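Local coordinates for glycoside hydrolase family 81 (Clostridium thermocellum, PDB 6FOP), which probably hydrolyses beta-1,3-glucans such as laminarin, as a family 81 glycoside hydrolase of the cellulosome, at residues Phe466-Trp478 with Tyr522-Trp535. Residues are numbered along the deposited sequence; the frame is centred on the assembly and turned at random. Where two conformers were deposited one is given.
Sequences FLRNFDPYEGHSW and YLYTTEVEAVCNYW. With CA (calcium ion), chain B.
A short, weakly bonded beta hairpin (470-471 with 476-477), with a G1 bulge where G475 and H476 both face D471, lies across helix 514-534, packing F470 and S477 against it. The F470 ring, its CG anti to the backbone N (chi1 -168°), takes L523 CD2 over one face, 3.7 Å from the ring centroid, as a CH-pi contact. Around its edge, CZ meets T526 CG2 at 3.6 Å, and Y522 OH and E527 OE1 also lie near the ring plane. E527, bent at chi2, turns its carboxylate to S477. OE1 receives S477 OG on its syn lone pair at 2.7 Å, while S477 N reaches OE2 at 2.8 Å from above the carboxylate plane. W501 NE1 and Q491 NE2 bond to OE1 and OE2, so this buried carboxylate is gripped at both oxygens. At the turn G475 O rests against A530 CB and accepts a CA-H...O contact from E527 CA at 3.3 Å. Farther along, the edge of W535 points at the face of H476, planes 77° apart, in a T-shaped pair. Water 3 links P472 O with Y522 OH, and the carbonyls of L467, R468 and F470 bind a calcium ion beside the hairpin. Helix 494-511 packs against S477 and L523 through W501, while strand 223-235 meets P472 and Y522 through V230.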
loop_
_atom_site.group_PDB
_atom_site.type_symbol
_atom_site.label_atom_id
_atom_site.label_comp_id
_atom_site.label_asym_id
_atom_site.label_seq_id
_atom_site.Cartn_x
_atom_site.Cartn_y
_atom_site.Cartn_z
ATOM N N PHE A 466 2.771 1.676 13.393
ATOM C CA PHE A 466 2.168 0.451 12.875
ATOM C C PHE A 466 2.006 0.543 11.365
ATOM O O PHE A 466 1.392 1.481 10.865
ATOM C CB PHE A 466 0.812 0.229 13.535
ATOM C CG PHE A 466 0.148 -1.065 13.169
ATOM C CD1 PHE A 466 0.616 -2.270 13.666
ATOM C CD2 PHE A 466 -1.001 -1.071 12.406
ATOM C CE1 PHE A 466 -0.023 -3.440 13.335
ATOM C CE2 PHE A 466 -1.649 -2.245 12.088
ATOM C CZ PHE A 466 -1.156 -3.424 12.561
ATOM N N LEU A 467 2.586 -0.404 10.637
ATOM C CA LEU A 467 2.424 -0.514 9.180
ATOM C C LEU A 467 2.577 0.803 8.443
ATOM O O LEU A 467 1.624 1.311 7.806
ATOM C CB LEU A 467 1.084 -1.185 8.841
ATOM C CG LEU A 467 0.811 -2.594 9.338
ATOM C CD1 LEU A 467 -0.542 -3.070 8.830
ATOM C CD2 LEU A 467 1.930 -3.571 8.941
ATOM N N ARG A 468 3.783 1.351 8.483
ATOM C CA ARG A 468 4.004 2.662 7.889
ATOM C C ARG A 468 3.461 2.815 6.482
ATOM O O ARG A 468 2.466 3.528 6.249
ATOM C CB ARG A 468 5.475 3.090 7.933
ATOM C CG ARG A 468 5.699 4.527 7.489
ATOM C CD ARG A 468 7.152 4.866 7.222
ATOM N NE ARG A 468 7.986 4.554 8.373
ATOM C CZ ARG A 468 8.131 5.324 9.452
ATOM N NH1 ARG A 468 7.500 6.502 9.573
ATOM N NH2 ARG A 468 8.882 4.902 10.456
ATOM N N ASN A 469 4.092 2.166 5.494
ATOM C CA ASN A 469 3.704 2.464 4.115
ATOM C C ASN A 469 2.364 1.876 3.671
ATOM O O ASN A 469 1.686 2.467 2.814
ATOM C CB ASN A 469 4.810 2.103 3.152
ATOM C CG ASN A 469 6.017 2.983 3.356
ATOM O OD1 ASN A 469 6.901 2.627 4.153
ATOM N ND2 ASN A 469 6.059 4.127 2.708
ATOM N N PHE A 470 1.944 0.768 4.279
ATOM C CA PHE A 470 0.731 0.093 3.853
ATOM C C PHE A 470 -0.490 0.776 4.448
ATOM O O PHE A 470 -0.481 1.067 5.656
ATOM C CB PHE A 470 0.749 -1.364 4.254
ATOM C CG PHE A 470 -0.335 -2.177 3.607
ATOM C CD1 PHE A 470 -0.282 -2.442 2.227
ATOM C CD2 PHE A 470 -1.357 -2.726 4.337
ATOM C CE1 PHE A 470 -1.265 -3.203 1.616
ATOM C CE2 PHE A 470 -2.327 -3.500 3.723
ATOM C CZ PHE A 470 -2.277 -3.735 2.357
ATOM N N ASP A 471 -1.546 0.964 3.656
ATOM C CA ASP A 471 -2.858 1.492 4.118
ATOM C C ASP A 471 -3.790 0.268 4.181
ATOM O O ASP A 471 -4.179 -0.284 3.147
ATOM C CB ASP A 471 -3.362 2.505 3.115
ATOM C CG ASP A 471 -4.714 3.120 3.476
ATOM O OD1 ASP A 471 -5.545 2.399 4.075
ATOM O OD2 ASP A 471 -4.936 4.283 3.041
ATOM N N PRO A 472 -4.137 -0.174 5.390
ATOM C CA PRO A 472 -4.938 -1.400 5.499
ATOM C C PRO A 472 -6.304 -1.360 4.827
ATOM O O PRO A 472 -6.856 -2.412 4.469
ATOM C CB PRO A 472 -5.071 -1.618 7.008
ATOM C CG PRO A 472 -4.015 -0.793 7.620
ATOM C CD PRO A 472 -3.751 0.350 6.717
ATOM N N TYR A 473 -6.877 -0.166 4.710
ATOM C CA TYR A 473 -8.236 -0.049 4.201
ATOM C C TYR A 473 -8.273 0.149 2.685
ATOM O O TYR A 473 -9.090 -0.467 1.999
ATOM C CB TYR A 473 -9.094 0.980 4.971
ATOM C CG TYR A 473 -10.559 0.624 5.040
ATOM C CD1 TYR A 473 -11.450 1.071 4.062
ATOM C CD2 TYR A 473 -11.054 -0.098 6.107
ATOM C CE1 TYR A 473 -12.782 0.753 4.131
ATOM C CE2 TYR A 473 -12.406 -0.413 6.177
ATOM C CZ TYR A 473 -13.280 0.054 5.206
ATOM O OH TYR A 473 -14.632 -0.260 5.273
ATOM N N GLU A 474 -7.398 0.999 2.164
ATOM C CA GLU A 474 -7.277 1.071 0.705
ATOM C C GLU A 474 -6.642 -0.199 0.136
ATOM O O GLU A 474 -6.761 -0.434 -1.063
ATOM C CB GLU A 474 -6.491 2.299 0.239
ATOM C CG GLU A 474 -7.232 3.604 0.462
ATOM C CD GLU A 474 -7.034 4.666 -0.587
ATOM O OE1 GLU A 474 -6.536 4.401 -1.732
ATOM O OE2 GLU A 474 -7.456 5.816 -0.290
ATOM N N GLY A 475 -5.937 -0.960 0.975
ATOM C CA GLY A 475 -5.305 -2.201 0.548
ATOM C C GLY A 475 -4.045 -2.064 -0.264
ATOM O O GLY A 475 -3.655 -3.018 -0.934
ATOM N N HIS A 476 -3.417 -0.891 -0.233
ATOM C CA HIS A 476 -2.186 -0.682 -0.955
ATOM C C HIS A 476 -1.314 0.276 -0.172
ATOM O O HIS A 476 -1.776 0.868 0.828
ATOM C CB HIS A 476 -2.438 -0.143 -2.375
ATOM C CG HIS A 476 -3.034 1.224 -2.382
ATOM N ND1 HIS A 476 -2.273 2.367 -2.231
ATOM C CD2 HIS A 476 -4.328 1.624 -2.411
ATOM C CE1 HIS A 476 -3.084 3.412 -2.154
ATOM N NE2 HIS A 476 -4.325 2.989 -2.295
ATOM N N SER A 477 -0.117 0.522 -0.660
ATOM C CA SER A 477 0.825 1.394 -0.039
ATOM C C SER A 477 0.812 2.816 -0.561
ATOM O O SER A 477 0.235 3.106 -1.633
ATOM C CB SER A 477 2.205 0.767 -0.117
ATOM O OG SER A 477 2.224 -0.495 0.516
ATOM N N TRP A 478 1.462 3.691 0.202
ATOM C CA TRP A 478 1.570 5.094 -0.124
ATOM C C TRP A 478 3.033 5.535 -0.085
ATOM O O TRP A 478 3.796 5.185 0.838
ATOM C CB TRP A 478 0.803 5.945 0.864
ATOM C CG TRP A 478 -0.695 5.844 0.830
ATOM C CD1 TRP A 478 -1.489 5.458 1.868
ATOM C CD2 TRP A 478 -1.588 6.230 -0.219
ATOM N NE1 TRP A 478 -2.814 5.542 1.533
ATOM C CE2 TRP A 478 -2.907 6.019 0.260
ATOM C CE3 TRP A 478 -1.420 6.677 -1.533
ATOM C CZ2 TRP A 478 -4.022 6.331 -0.485
ATOM C CZ3 TRP A 478 -2.537 6.992 -2.276
ATOM C CH2 TRP A 478 -3.831 6.786 -1.750
ATOM N N TYR A 522 0.078 -11.263 4.271
ATOM C CA TYR A 522 -0.975 -10.241 4.401
ATOM C C TYR A 522 -0.753 -9.057 3.459
ATOM O O TYR A 522 -1.633 -8.656 2.663
ATOM C CB TYR A 522 -1.067 -9.794 5.874
ATOM C CG TYR A 522 -1.760 -8.453 6.119
ATOM C CD1 TYR A 522 -3.133 -8.320 5.948
ATOM C CD2 TYR A 522 -1.039 -7.323 6.464
ATOM C CE1 TYR A 522 -3.776 -7.105 6.154
ATOM C CE2 TYR A 522 -1.682 -6.102 6.643
ATOM C CZ TYR A 522 -3.031 -6.006 6.494
ATOM O OH TYR A 522 -3.647 -4.787 6.675
ATOM N N LEU A 523 0.442 -8.476 3.544
ATOM C CA LEU A 523 0.758 -7.310 2.706
ATOM C C LEU A 523 0.730 -7.624 1.229
ATOM O O LEU A 523 0.143 -6.892 0.431
ATOM C CB LEU A 523 2.101 -6.712 3.118
ATOM C CG LEU A 523 2.188 -6.199 4.559
ATOM C CD1 LEU A 523 3.639 -5.949 4.962
ATOM C CD2 LEU A 523 1.370 -4.912 4.714
ATOM N N TYR A 524 1.433 -8.686 0.860
ATOM C CA TYR A 524 1.551 -9.090 -0.527
ATOM C C TYR A 524 0.203 -9.396 -1.149
ATOM O O TYR A 524 -0.152 -8.871 -2.214
ATOM C CB TYR A 524 2.463 -10.330 -0.599
ATOM C CG TYR A 524 2.581 -10.950 -1.974
ATOM C CD1 TYR A 524 3.485 -10.474 -2.917
ATOM C CD2 TYR A 524 1.759 -11.998 -2.343
ATOM C CE1 TYR A 524 3.559 -11.051 -4.184
ATOM C CE2 TYR A 524 1.852 -12.586 -3.595
ATOM C CZ TYR A 524 2.746 -12.107 -4.514
ATOM O OH TYR A 524 2.814 -12.694 -5.747
ATOM N N THR A 525 -0.563 -10.264 -0.501
ATOM C CA THR A 525 -1.831 -10.699 -1.051
ATOM C C THR A 525 -2.795 -9.527 -1.199
ATOM O O THR A 525 -3.471 -9.373 -2.213
ATOM C CB THR A 525 -2.408 -11.820 -0.173
ATOM O OG1 THR A 525 -1.436 -12.894 -0.052
ATOM C CG2 THR A 525 -3.669 -12.377 -0.770
ATOM N N THR A 526 -2.835 -8.678 -0.165
ATOM C CA THR A 526 -3.774 -7.562 -0.203
ATOM C C THR A 526 -3.349 -6.531 -1.267
ATOM O O THR A 526 -4.184 -6.097 -2.066
ATOM C CB THR A 526 -3.890 -6.910 1.162
ATOM O OG1 THR A 526 -4.255 -7.882 2.148
ATOM C CG2 THR A 526 -4.972 -5.826 1.116
ATOM N N GLU A 527 -2.061 -6.146 -1.311
ATOM C CA GLU A 527 -1.635 -5.198 -2.326
ATOM C C GLU A 527 -1.912 -5.693 -3.731
ATOM O O GLU A 527 -2.367 -4.927 -4.591
ATOM C CB GLU A 527 -0.176 -4.770 -2.120
ATOM C CG GLU A 527 0.188 -3.537 -2.939
ATOM C CD GLU A 527 0.723 -2.342 -2.159
ATOM O OE1 GLU A 527 1.124 -2.495 -0.974
ATOM O OE2 GLU A 527 0.698 -1.223 -2.733
ATOM N N VAL A 528 -1.690 -6.979 -3.965
ATOM C CA VAL A 528 -1.972 -7.539 -5.282
ATOM C C VAL A 528 -3.470 -7.363 -5.617
ATOM O O VAL A 528 -3.828 -6.986 -6.740
ATOM C CB VAL A 528 -1.556 -9.019 -5.350
ATOM C CG1 VAL A 528 -2.161 -9.698 -6.575
ATOM C CG2 VAL A 528 -0.018 -9.127 -5.400
ATOM N N GLU A 529 -4.334 -7.641 -4.646
ATOM C CA GLU A 529 -5.786 -7.492 -4.880
ATOM C C GLU A 529 -6.141 -6.035 -5.213
ATOM O O GLU A 529 -6.924 -5.769 -6.151
ATOM C CB GLU A 529 -6.583 -7.935 -3.661
ATOM C CG GLU A 529 -6.544 -9.419 -3.414
ATOM C CD GLU A 529 -7.350 -10.239 -4.408
ATOM O OE1 GLU A 529 -8.357 -9.738 -4.971
ATOM O OE2 GLU A 529 -7.016 -11.416 -4.581
ATOM N N ALA A 530 -5.542 -5.080 -4.488
ATOM C CA ALA A 530 -5.775 -3.667 -4.782
ATOM C C ALA A 530 -5.236 -3.278 -6.171
ATOM O O ALA A 530 -5.888 -2.561 -6.932
ATOM C CB ALA A 530 -5.172 -2.785 -3.690
ATOM N N VAL A 531 -4.051 -3.766 -6.507
ATOM C CA VAL A 531 -3.426 -3.492 -7.790
ATOM C C VAL A 531 -4.297 -3.939 -8.948
ATOM O O VAL A 531 -4.476 -3.209 -9.934
ATOM C CB VAL A 531 -2.019 -4.116 -7.831
ATOM C CG1 VAL A 531 -1.468 -4.147 -9.240
ATOM C CG2 VAL A 531 -1.106 -3.313 -6.956
ATOM N N CYS A 532 -4.874 -5.128 -8.816
ATOM C CA CYS A 532 -5.734 -5.650 -9.851
ATOM C C CYS A 532 -6.969 -4.772 -10.125
ATOM O O CYS A 532 -7.539 -4.828 -11.206
ATOM C CB CYS A 532 -6.120 -7.080 -9.548
ATOM S SG CYS A 532 -4.748 -8.232 -9.676
ATOM N N ASN A 533 -7.373 -3.986 -9.128
ATOM C CA ASN A 533 -8.438 -3.016 -9.287
ATOM C C ASN A 533 -7.988 -1.624 -9.709
ATOM O O ASN A 533 -8.428 -1.133 -10.770
ATOM C CB ASN A 533 -9.245 -2.944 -7.980
ATOM C CG ASN A 533 -10.106 -4.161 -7.802
ATOM O OD1 ASN A 533 -11.162 -4.283 -8.424
ATOM N ND2 ASN A 533 -9.675 -5.065 -6.958
ATOM N N TYR A 534 -7.150 -0.976 -8.909
ATOM C CA TYR A 534 -6.940 0.480 -9.037
ATOM C C TYR A 534 -5.837 0.836 -10.023
ATOM O O TYR A 534 -5.788 1.950 -10.497
ATOM C CB TYR A 534 -6.743 1.143 -7.654
ATOM C CG TYR A 534 -7.788 0.651 -6.671
ATOM C CD1 TYR A 534 -9.154 0.792 -6.934
ATOM C CD2 TYR A 534 -7.420 -0.023 -5.530
ATOM C CE1 TYR A 534 -10.111 0.263 -6.090
ATOM C CE2 TYR A 534 -8.344 -0.563 -4.672
ATOM C CZ TYR A 534 -9.702 -0.426 -4.947
ATOM O OH TYR A 534 -10.642 -0.981 -4.095
ATOM N N TRP A 535 -4.935 -0.105 -10.299
ATOM C CA TRP A 535 -3.905 0.091 -11.338
ATOM C C TRP A 535 -4.250 -0.565 -12.676
ATOM O O TRP A 535 -4.114 0.052 -13.729
ATOM C CB TRP A 535 -2.531 -0.412 -10.830
ATOM C CG TRP A 535 -1.779 0.551 -9.935
ATOM C CD1 TRP A 535 -0.812 1.382 -10.307
ATOM C CD2 TRP A 535 -1.988 0.798 -8.514
ATOM N NE1 TRP A 535 -0.336 2.107 -9.248
ATOM C CE2 TRP A 535 -1.042 1.766 -8.124
ATOM C CE3 TRP A 535 -2.839 0.266 -7.538
ATOM C CZ2 TRP A 535 -0.925 2.213 -6.804
ATOM C CZ3 TRP A 535 -2.729 0.725 -6.228
ATOM C CH2 TRP A 535 -1.799 1.709 -5.885
HETATM CA CA CA B . 0.161 2.898 6.940
HETATM O O HOH W 1 -0.674 2.213 9.072
HETATM O O HOH W 2 -0.064 3.868 4.728
HETATM O O HOH W 3 -5.842 -4.828 5.155
HETATM O O HOH W 4 -2.121 3.737 6.832
HETATM O O HOH W 5 0.664 4.932 8.068
#